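PDB 3GGD: SAM-dependent methyltransferase from Anabaena variabilis ATCC 29413, which probably transfers a methyl group from S-adenosylmethionine to an acceptor substrate and binds the product S-adenosyl-L-homocysteine. Local coordinates for residues Asp36-Phe50 and Asn67-Pro79. Numbering follows the deposited sequence.
Sequences DANVERAVVVDLPRF and NGTQTKFLSQFFP. With EDO (1,2-ethanediol), chain L; EDO (1,2-ethanediol), chain K; SO4 (sulfate ion), chain J; EDO (1,2-ethanediol), chain M.
Asp36 joins residues 36-50 to the start of helix 69-77 through both carboxylate oxygens. Thr69 OG1 donates to Asp36 OD1 at 2.6 Å, on the syn lone pair. Asn67 ND2 donates to Asp36 OD2 at 2.9 Å, from above the carboxylate plane. One water donates to Asp36 OD1 and accepts from Gln70 NE2, tying the acid to the next polar group.

The Gln70 amide meets the backbone of 36-50 at both ends, firmly only through OE1. Its OE1 accepts from Val43 N at 3.1 Å, with the donor above the carbonyl plane. Its NE2 makes a weak hydrogen bond to Ala37 O. The side chain bends at chi2 (-51°), which folds the amide back between Ala37 and Val43, against the methyl of Ala42.

Apolar packing continues along the two helices, whose axes cross at -46°. Val43 CG1 lies 3.3 Å from Phe73 CD1, and its other methyl meets Leu74. Val44 CG2 approaches Phe73 CE2 obliquely to the ring. Leu47 CD2 reaches the edge of the Phe73 ring and also sits over one face of Phe77, 4.0 Å from the ring centroid, a CH-pi contact. Its CD1 touches the edge of Phe78.

Helix 69-77 follows the first strand of the Rossmann-like methyltransferase fold. Gln70 lies close to bound S-adenosylhomocysteine, and Ala42 packs on Arg131 of its site. The chemistry thus divides: two amides, a hydroxyl and a carboxylate hold the loop and the first turn of helix 43-50 near the cofactor, while aliphatic and aromatic groups join the helices farther along.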
ATOM      1  N   ASP A  36      -9.380  -4.731  -0.577  1.00 59.63           N
ATOM      2  CA  ASP A  36      -9.113  -5.716  -1.630  1.00 60.24           C
ATOM      3  C   ASP A  36     -10.192  -5.650  -2.732  1.00 59.90           C
ATOM      4  O   ASP A  36     -10.947  -6.590  -2.964  1.00 60.16           O
ATOM      5  CB  ASP A  36      -8.990  -7.107  -0.990  1.00 60.26           C
ATOM      6  CG  ASP A  36      -8.392  -8.155  -1.919  1.00 62.64           C
ATOM      7  OD1 ASP A  36      -7.673  -7.790  -2.890  1.00 63.30           O
ATOM      8  OD2 ASP A  36      -8.604  -9.357  -1.642  1.00 63.08           O
ATOM      9  N   ALA A  37     -10.262  -4.493  -3.376  1.00 59.58           N
ATOM     10  CA  ALA A  37     -11.198  -4.245  -4.468  1.00 60.15           C
ATOM     11  C   ALA A  37     -10.793  -5.025  -5.728  1.00 59.99           C
ATOM     12  O   ALA A  37      -9.627  -5.273  -5.949  1.00 59.78           O
ATOM     13  CB  ALA A  37     -11.224  -2.715  -4.807  1.00 59.04           C
ATOM     14  N   ASN A  38     -11.764  -5.374  -6.559  1.00 59.76           N
ATOM     15  CA  ASN A  38     -11.458  -5.996  -7.829  1.00 59.92           C
ATOM     16  C   ASN A  38     -10.553  -5.074  -8.667  1.00 59.10           C
ATOM     17  O   ASN A  38     -10.621  -3.851  -8.543  1.00 57.01           O
ATOM     18  CB  ASN A  38     -12.741  -6.346  -8.572  1.00 60.78           C
ATOM     19  CG  ASN A  38     -13.650  -5.171  -8.748  1.00 63.63           C
ATOM     20  OD1 ASN A  38     -14.160  -4.621  -7.766  1.00 67.50           O
ATOM     21  ND2 ASN A  38     -13.886  -4.784 -10.001  1.00 63.94           N
ATOM     22  N   VAL A  39      -9.671  -5.678  -9.470  1.00 58.35           N
ATOM     23  CA  VAL A  39      -8.631  -4.927 -10.190  1.00 57.70           C
ATOM     24  C   VAL A  39      -9.184  -3.778 -11.044  1.00 57.40           C
ATOM     25  O   VAL A  39      -8.545  -2.736 -11.196  1.00 58.30           O
ATOM     26  CB  VAL A  39      -7.739  -5.881 -11.047  1.00 57.89           C
ATOM     27  CG1 VAL A  39      -6.912  -6.798 -10.098  1.00 57.66           C
ATOM     28  CG2 VAL A  39      -8.598  -6.670 -12.112  1.00 54.40           C
ATOM     29  N   GLU A  40     -10.364  -3.969 -11.595  1.00 57.43           N
ATOM     30  CA  GLU A  40     -10.974  -2.953 -12.428  1.00 58.52           C
ATOM     31  C   GLU A  40     -11.192  -1.624 -11.706  1.00 59.96           C
ATOM     32  O   GLU A  40     -11.263  -0.600 -12.366  1.00 59.36           O
ATOM     33  CB  GLU A  40     -12.275  -3.433 -13.049  1.00 57.09           C
ATOM     34  CG  GLU A  40     -12.123  -4.631 -13.991  1.00 57.15           C
ATOM     35  CD  GLU A  40     -12.162  -6.008 -13.309  1.00 60.11           C
ATOM     36  OE1 GLU A  40     -12.232  -6.052 -12.055  1.00 57.00           O
ATOM     37  OE2 GLU A  40     -12.157  -7.055 -14.047  1.00 58.36           O
ATOM     38  N   ARG A  41     -11.276  -1.644 -10.372  1.00 60.62           N
ATOM     39  CA  ARG A  41     -11.473  -0.422  -9.582  1.00 61.93           C
ATOM     40  C   ARG A  41     -10.177  -0.054  -8.835  1.00 61.38           C
ATOM     41  O   ARG A  41     -10.189   0.833  -7.984  1.00 60.78           O
ATOM     42  CB  ARG A  41     -12.541  -0.658  -8.485  1.00 62.15           C
ATOM     43  CG  ARG A  41     -13.882  -1.015  -8.969  1.00 64.79           C
ATOM     44  CD  ARG A  41     -14.949  -0.940  -7.873  1.00 64.36           C
ATOM     45  NE  ARG A  41     -14.890  -1.966  -6.820  1.00 66.55           N
ATOM     46  CZ  ARG A  41     -14.868  -1.736  -5.492  1.00 69.10           C
ATOM     47  NH1 ARG A  41     -14.881  -0.490  -4.959  1.00 68.09           N
ATOM     48  NH2 ARG A  41     -14.863  -2.791  -4.671  1.00 67.93           N
ATOM     49  N   ALA A  42      -9.093  -0.793  -9.074  1.00 61.28           N
ATOM     50  CA  ALA A  42      -7.873  -0.604  -8.326  1.00 60.40           C
ATOM     51  C   ALA A  42      -6.693  -0.416  -9.309  1.00 60.39           C
ATOM     52  O   ALA A  42      -6.554   0.654  -9.923  1.00 59.93           O
ATOM     53  CB  ALA A  42      -7.668  -1.770  -7.363  1.00 59.74           C
ATOM     54  N   VAL A  43      -5.861  -1.437  -9.487  1.00 58.87           N
ATOM     55  CA  VAL A  43      -4.699  -1.298 -10.370  1.00 58.61           C
ATOM     56  C   VAL A  43      -5.005  -0.924 -11.858  1.00 58.24           C
ATOM     57  O   VAL A  43      -4.191  -0.279 -12.536  1.00 57.83           O
ATOM     58  CB  VAL A  43      -3.772  -2.575 -10.281  1.00 59.21           C
ATOM     59  CG1 VAL A  43      -4.488  -3.805 -10.900  1.00 57.14           C
ATOM     60  CG2 VAL A  43      -2.344  -2.274 -10.886  1.00 57.35           C
ATOM     61  N   VAL A  44      -6.177  -1.301 -12.358  1.00 58.46           N
ATOM     62  CA  VAL A  44      -6.587  -0.904 -13.699  1.00 58.36           C
ATOM     63  C   VAL A  44      -6.727   0.625 -13.798  1.00 58.92           C
ATOM     64  O   VAL A  44      -6.411   1.251 -14.850  1.00 57.20           O
ATOM     65  CB  VAL A  44      -7.909  -1.569 -14.093  1.00 58.07           C
ATOM     66  CG1 VAL A  44      -8.581  -0.845 -15.302  1.00 56.61           C
ATOM     67  CG2 VAL A  44      -7.683  -3.022 -14.361  1.00 57.63           C
ATOM     68  N   VAL A  45      -7.197   1.226 -12.707  1.00 58.79           N
ATOM     69  CA  VAL A  45      -7.294   2.702 -12.617  1.00 59.33           C
ATOM     70  C   VAL A  45      -5.901   3.333 -12.456  1.00 59.03           C
ATOM     71  O   VAL A  45      -5.580   4.351 -13.073  1.00 58.26           O
ATOM     72  CB  VAL A  45      -8.215   3.116 -11.435  1.00 60.38           C
ATOM     73  CG1 VAL A  45      -8.101   4.639 -11.138  1.00 61.98           C
ATOM     74  CG2 VAL A  45      -9.663   2.686 -11.743  1.00 59.20           C
ATOM     75  N   ASP A  46      -5.044   2.680 -11.687  1.00 58.68           N
ATOM     76  CA  ASP A  46      -3.672   3.184 -11.459  1.00 59.22           C
ATOM     77  C   ASP A  46      -2.731   3.138 -12.687  1.00 59.39           C
ATOM     78  O   ASP A  46      -1.978   4.096 -12.935  1.00 58.87           O
ATOM     79  CB  ASP A  46      -2.990   2.379 -10.345  1.00 58.80           C
ATOM     80  CG  ASP A  46      -3.755   2.461  -8.999  1.00 60.44           C
ATOM     81  OD1 ASP A  46      -4.245   3.566  -8.669  1.00 59.13           O
ATOM     82  OD2 ASP A  46      -3.821   1.432  -8.297  1.00 59.78           O
ATOM     83  N   LEU A  47      -2.787   2.032 -13.439  1.00 58.82           N
ATOM     84  CA  LEU A  47      -1.765   1.746 -14.453  1.00 58.46           C
ATOM     85  C   LEU A  47      -1.587   2.861 -15.503  1.00 58.00           C
ATOM     86  O   LEU A  47      -0.466   3.214 -15.790  1.00 57.82           O
ATOM     87  CB  LEU A  47      -1.977   0.362 -15.100  1.00 58.28           C
ATOM     88  CG  LEU A  47      -0.905  -0.133 -16.100  1.00 58.15           C
ATOM     89  CD1 LEU A  47       0.492  -0.078 -15.464  1.00 54.97           C
ATOM     90  CD2 LEU A  47      -1.200  -1.544 -16.698  1.00 57.55           C
ATOM     91  N   PRO A  48      -2.680   3.437 -16.050  1.00 57.32           N
ATOM     92  CA  PRO A  48      -2.449   4.534 -16.986  1.00 58.00           C
ATOM     93  C   PRO A  48      -1.652   5.728 -16.411  1.00 58.32           C
ATOM     94  O   PRO A  48      -1.006   6.465 -17.159  1.00 58.00           O
ATOM     95  CB  PRO A  48      -3.855   4.955 -17.403  1.00 57.98           C
ATOM     96  CG  PRO A  48      -4.738   3.807 -17.055  1.00 58.14           C
ATOM     97  CD  PRO A  48      -4.105   3.157 -15.869  1.00 58.20           C
ATOM     98  N   ARG A  49      -1.672   5.904 -15.103  1.00 59.39           N
ATOM     99  CA  ARG A  49      -0.976   7.052 -14.483  1.00 59.81           C
ATOM    100  C   ARG A  49       0.532   6.894 -14.480  1.00 60.28           C
ATOM    101  O   ARG A  49       1.239   7.868 -14.317  1.00 60.90           O
ATOM    102  CB  ARG A  49      -1.470   7.245 -13.043  1.00 60.12           C
ATOM    103  CG  ARG A  49      -2.955   7.616 -12.941  1.00 60.11           C
ATOM    104  CD  ARG A  49      -3.484   7.441 -11.544  1.00 59.60           C
ATOM    105  NE  ARG A  49      -4.884   7.864 -11.459  1.00 59.31           N
ATOM    106  CZ  ARG A  49      -5.641   7.741 -10.376  1.00 62.74           C
ATOM    107  NH1 ARG A  49      -5.166   7.225  -9.262  1.00 61.35           N
ATOM    108  NH2 ARG A  49      -6.897   8.140 -10.394  1.00 63.56           N
ATOM    109  N   PHE A  50       1.032   5.664 -14.619  1.00 60.92           N
ATOM    110  CA  PHE A  50       2.482   5.433 -14.625  1.00 59.60           C
ATOM    111  C   PHE A  50       3.087   4.569 -15.740  1.00 59.79           C
ATOM    112  O   PHE A  50       4.314   4.570 -15.917  1.00 57.70           O
ATOM    113  CB  PHE A  50       2.926   4.886 -13.288  1.00 60.69           C
ATOM    114  CG  PHE A  50       2.417   3.508 -12.947  1.00 61.06           C
ATOM    115  CD1 PHE A  50       3.170   2.375 -13.250  1.00 60.20           C
ATOM    116  CD2 PHE A  50       1.272   3.349 -12.199  1.00 60.32           C
ATOM    117  CE1 PHE A  50       2.737   1.111 -12.886  1.00 60.74           C
ATOM    118  CE2 PHE A  50       0.844   2.092 -11.834  1.00 61.56           C
ATOM    119  CZ  PHE A  50       1.571   0.970 -12.175  1.00 61.99           C
ATOM    120  N   ASN A  67      -2.173  -9.689  -0.239  1.00 60.15           N
ATOM    121  CA  ASN A  67      -2.544 -10.990  -0.785  1.00 60.17           C
ATOM    122  C   ASN A  67      -2.386 -11.123  -2.279  1.00 60.10           C
ATOM    123  O   ASN A  67      -2.834 -12.119  -2.876  1.00 60.64           O
ATOM    124  CB  ASN A  67      -3.972 -11.387  -0.387  1.00 60.49           C
ATOM    125  CG  ASN A  67      -5.012 -10.413  -0.891  1.00 60.71           C
ATOM    126  OD1 ASN A  67      -4.681  -9.444  -1.546  1.00 62.96           O
ATOM    127  ND2 ASN A  67      -6.269 -10.666  -0.578  1.00 61.61           N
ATOM    128  N   GLY A  68      -1.775 -10.129  -2.905  1.00 60.65           N
ATOM    129  CA  GLY A  68      -1.385 -10.255  -4.305  1.00 60.81           C
ATOM    130  C   GLY A  68      -2.416 -10.027  -5.371  1.00 60.48           C
ATOM    131  O   GLY A  68      -2.156 -10.304  -6.538  1.00 60.21           O
ATOM    132  N   THR A  69      -3.583  -9.512  -4.999  1.00 61.02           N
ATOM    133  CA  THR A  69      -4.639  -9.297  -5.971  1.00 60.33           C
ATOM    134  C   THR A  69      -4.162  -8.376  -7.084  1.00 60.10           C
ATOM    135  O   THR A  69      -4.383  -8.670  -8.241  1.00 58.17           O
ATOM    136  CB  THR A  69      -5.876  -8.685  -5.335  1.00 61.15           C
ATOM    137  OG1 THR A  69      -6.313  -9.523  -4.238  1.00 60.66           O
ATOM    138  CG2 THR A  69      -7.015  -8.507  -6.386  1.00 59.48           C
ATOM    139  N   GLN A  70      -3.463  -7.283  -6.740  1.00 59.27           N
ATOM    140  CA  GLN A  70      -3.023  -6.330  -7.775  1.00 59.40           C
ATOM    141  C   GLN A  70      -1.776  -6.821  -8.501  1.00 60.11           C
ATOM    142  O   GLN A  70      -1.551  -6.523  -9.707  1.00 60.39           O
ATOM    143  CB  GLN A  70      -2.786  -4.940  -7.164  1.00 60.59           C
ATOM    144  CG  GLN A  70      -3.943  -4.403  -6.247  1.00 60.80           C
ATOM    145  CD  GLN A  70      -5.346  -4.463  -6.872  1.00 62.44           C
ATOM    146  OE1 GLN A  70      -5.531  -4.136  -8.050  1.00 62.40           O
ATOM    147  NE2 GLN A  70      -6.353  -4.833  -6.067  1.00 59.38           N
ATOM    148  N   THR A  71      -0.954  -7.561  -7.758  1.00 60.21           N
ATOM    149  CA  THR A  71       0.291  -8.127  -8.231  1.00 60.08           C
ATOM    150  C   THR A  71       0.070  -9.030  -9.429  1.00 60.40           C
ATOM    151  O   THR A  71       0.795  -8.952 -10.427  1.00 60.80           O
ATOM    152  CB  THR A  71       0.980  -8.935  -7.100  1.00 60.70           C
ATOM    153  OG1 THR A  71       0.834  -8.236  -5.852  1.00 60.67           O
ATOM    154  CG2 THR A  71       2.474  -9.176  -7.406  1.00 58.26           C
ATOM    155  N   LYS A  72      -0.932  -9.885  -9.340  1.00 59.71           N
ATOM    156  CA  LYS A  72      -1.268 -10.769 -10.456  1.00 60.09           C
ATOM    157  C   LYS A  72      -1.544  -9.993 -11.768  1.00 60.09           C
ATOM    158  O   LYS A  72      -1.074 -10.372 -12.846  1.00 59.47           O
ATOM    159  CB  LYS A  72      -2.472 -11.593 -10.050  1.00 60.29           C
ATOM    160  CG  LYS A  72      -3.031 -12.619 -11.100  1.00 62.56           C
ATOM    161  CD  LYS A  72      -2.017 -13.663 -11.486  1.00 64.97           C
ATOM    162  CE  LYS A  72      -2.690 -14.825 -12.250  1.00 66.19           C
ATOM    163  NZ  LYS A  72      -1.606 -15.630 -12.846  1.00 70.49           N
ATOM    164  N   PHE A  73      -2.330  -8.922 -11.678  1.00 59.99           N
ATOM    165  CA  PHE A  73      -2.582  -8.096 -12.832  1.00 59.49           C
ATOM    166  C   PHE A  73      -1.271  -7.462 -13.360  1.00 59.55           C
ATOM    167  O   PHE A  73      -0.971  -7.498 -14.553  1.00 58.23           O
ATOM    168  CB  PHE A  73      -3.676  -7.063 -12.499  1.00 59.82           C
ATOM    169  CG  PHE A  73      -3.872  -6.008 -13.553  1.00 60.39           C
ATOM    170  CD1 PHE A  73      -3.003  -4.906 -13.627  1.00 61.97           C
ATOM    171  CD2 PHE A  73      -4.901  -6.102 -14.465  1.00 60.36           C
ATOM    172  CE1 PHE A  73      -3.179  -3.927 -14.589  1.00 60.94           C
ATOM    173  CE2 PHE A  73      -5.078  -5.109 -15.426  1.00 61.48           C
ATOM    174  CZ  PHE A  73      -4.218  -4.035 -15.480  1.00 60.80           C
ATOM    175  N   LEU A  74      -0.490  -6.870 -12.474  1.00 59.97           N
ATOM    176  CA  LEU A  74       0.771  -6.279 -12.888  1.00 60.83           C
ATOM    177  C   LEU A  74       1.621  -7.288 -13.672  1.00 61.20           C
ATOM    178  O   LEU A  74       2.264  -6.949 -14.661  1.00 60.27           O
ATOM    179  CB  LEU A  74       1.554  -5.771 -11.657  1.00 60.95           C
ATOM    180  CG  LEU A  74       0.953  -4.531 -10.991  1.00 60.70           C
ATOM    181  CD1 LEU A  74       1.708  -4.204  -9.683  1.00 62.82           C
ATOM    182  CD2 LEU A  74       0.930  -3.294 -11.964  1.00 61.01           C
ATOM    183  N   SER A  75       1.585  -8.554 -13.248  1.00 62.26           N
ATOM    184  CA  SER A  75       2.440  -9.572 -13.854  1.00 62.19           C
ATOM    185  C   SER A  75       1.992  -9.879 -15.262  1.00 62.52           C
ATOM    186  O   SER A  75       2.749 -10.427 -16.041  1.00 62.24           O
ATOM    187  CB  SER A  75       2.446 -10.856 -13.016  1.00 62.07           C
ATOM    188  OG  SER A  75       1.292 -11.649 -13.245  1.00 60.25           O
ATOM    189  N   GLN A  76       0.746  -9.570 -15.592  1.00 62.89           N
ATOM    190  CA  GLN A  76       0.236  -9.809 -16.967  1.00 63.52           C
ATOM    191  C   GLN A  76       0.771  -8.724 -17.926  1.00 61.40           C
ATOM    192  O   GLN A  76       0.860  -8.920 -19.110  1.00 60.00           O
ATOM    193  CB  GLN A  76      -1.298  -9.919 -16.938  1.00 63.33           C
ATOM    194  CG  GLN A  76      -1.729 -11.240 -16.242  1.00 68.03           C
ATOM    195  CD  GLN A  76      -3.116 -11.219 -15.532  1.00 70.52           C
ATOM    196  OE1 GLN A  76      -3.618 -10.155 -15.122  1.00 80.51           O
ATOM    197  NE2 GLN A  76      -3.722 -12.422 -15.359  1.00 75.04           N
ATOM    198  N   PHE A  77       1.221  -7.603 -17.373  1.00 60.72           N
ATOM    199  CA  PHE A  77       1.685  -6.471 -18.182  1.00 60.71           C
ATOM    200  C   PHE A  77       3.200  -6.256 -18.135  1.00 61.05           C
ATOM    201  O   PHE A  77       3.753  -5.714 -19.051  1.00 61.15           O
ATOM    202  CB  PHE A  77       0.977  -5.160 -17.712  1.00 60.20           C
ATOM    203  CG  PHE A  77      -0.467  -5.074 -18.147  1.00 59.67           C
ATOM    204  CD1 PHE A  77      -1.456  -5.749 -17.447  1.00 59.17           C
ATOM    205  CD2 PHE A  77      -0.821  -4.360 -19.295  1.00 57.14           C
ATOM    206  CE1 PHE A  77      -2.783  -5.701 -17.868  1.00 60.28           C
ATOM    207  CE2 PHE A  77      -2.121  -4.318 -19.716  1.00 58.49           C
ATOM    208  CZ  PHE A  77      -3.113  -4.986 -19.019  1.00 58.94           C
ATOM    209  N   PHE A  78       3.859  -6.622 -17.041  1.00 61.54           N
ATOM    210  CA  PHE A  78       5.304  -6.404 -16.898  1.00 62.15           C
ATOM    211  C   PHE A  78       6.046  -7.728 -16.930  1.00 61.96           C
ATOM    212  O   PHE A  78       5.553  -8.717 -16.390  1.00 61.83           O
ATOM    213  CB  PHE A  78       5.616  -5.700 -15.586  1.00 62.75           C
ATOM    214  CG  PHE A  78       5.210  -4.273 -15.563  1.00 63.98           C
ATOM    215  CD1 PHE A  78       3.904  -3.910 -15.237  1.00 65.08           C
ATOM    216  CD2 PHE A  78       6.114  -3.287 -15.882  1.00 66.54           C
ATOM    217  CE1 PHE A  78       3.507  -2.594 -15.219  1.00 64.03           C
ATOM    218  CE2 PHE A  78       5.731  -1.929 -15.867  1.00 68.42           C
ATOM    219  CZ  PHE A  78       4.408  -1.592 -15.542  1.00 66.55           C
ATOM    220  N   PRO A  79       7.253  -7.739 -17.519  1.00 62.51           N
ATOM    221  CA  PRO A  79       7.979  -8.999 -17.655  1.00 62.96           C
ATOM    222  C   PRO A  79       8.394  -9.646 -16.325  1.00 62.70           C
ATOM    223  O   PRO A  79       8.388 -10.866 -16.219  1.00 61.86           O
ATOM    224  CB  PRO A  79       9.214  -8.633 -18.514  1.00 63.05           C
ATOM    225  CG  PRO A  79       9.355  -7.213 -18.480  1.00 63.18           C
ATOM    226  CD  PRO A  79       7.997  -6.608 -18.101  1.00 63.00           C
TER
HETATM  227  C1  EDO L 255      -8.058   2.949  -6.075  1.00 56.55           C
HETATM  228  O1  EDO L 255      -8.733   1.742  -5.677  1.00 54.42           O
HETATM  229  C2  EDO L 255      -6.893   2.681  -7.071  1.00 56.76           C
HETATM  230  O2  EDO L 255      -5.983   1.613  -6.662  1.00 50.47           O
HETATM  231  C1  EDO K 254     -11.301  -8.833  -5.321  1.00 77.89           C
HETATM  232  O1  EDO K 254     -11.494  -9.095  -6.703  1.00 80.33           O
HETATM  233  C2  EDO K 254     -10.001  -9.528  -4.997  1.00 78.99           C
HETATM  234  O2  EDO K 254     -10.204 -10.558  -4.024  1.00 79.80           O
HETATM  235  S   SO4 J 253      -6.915   9.951 -13.686  1.00119.23           S
HETATM  236  O1  SO4 J 253      -5.927   8.953 -14.116  1.00117.82           O
HETATM  237  O2  SO4 J 253      -8.013   9.343 -12.914  1.00118.53           O
HETATM  238  O3  SO4 J 253      -7.497  10.502 -14.911  1.00120.94           O
HETATM  239  O4  SO4 J 253      -6.291  11.049 -12.945  1.00117.42           O
HETATM  240  C1  EDO M 256      -8.230   2.363 -17.386  1.00 54.60           C
HETATM  241  O1  EDO M 256      -7.949   3.144 -16.211  1.00 55.29           O
HETATM  242  C2  EDO M 256      -8.899   3.231 -18.454  1.00 53.44           C
HETATM  243  O2  EDO M 256      -7.984   4.121 -19.091  1.00 52.60           O
HETATM  244  O   HOH W   1      -6.020  -5.657  -3.345  1.00 51.75           O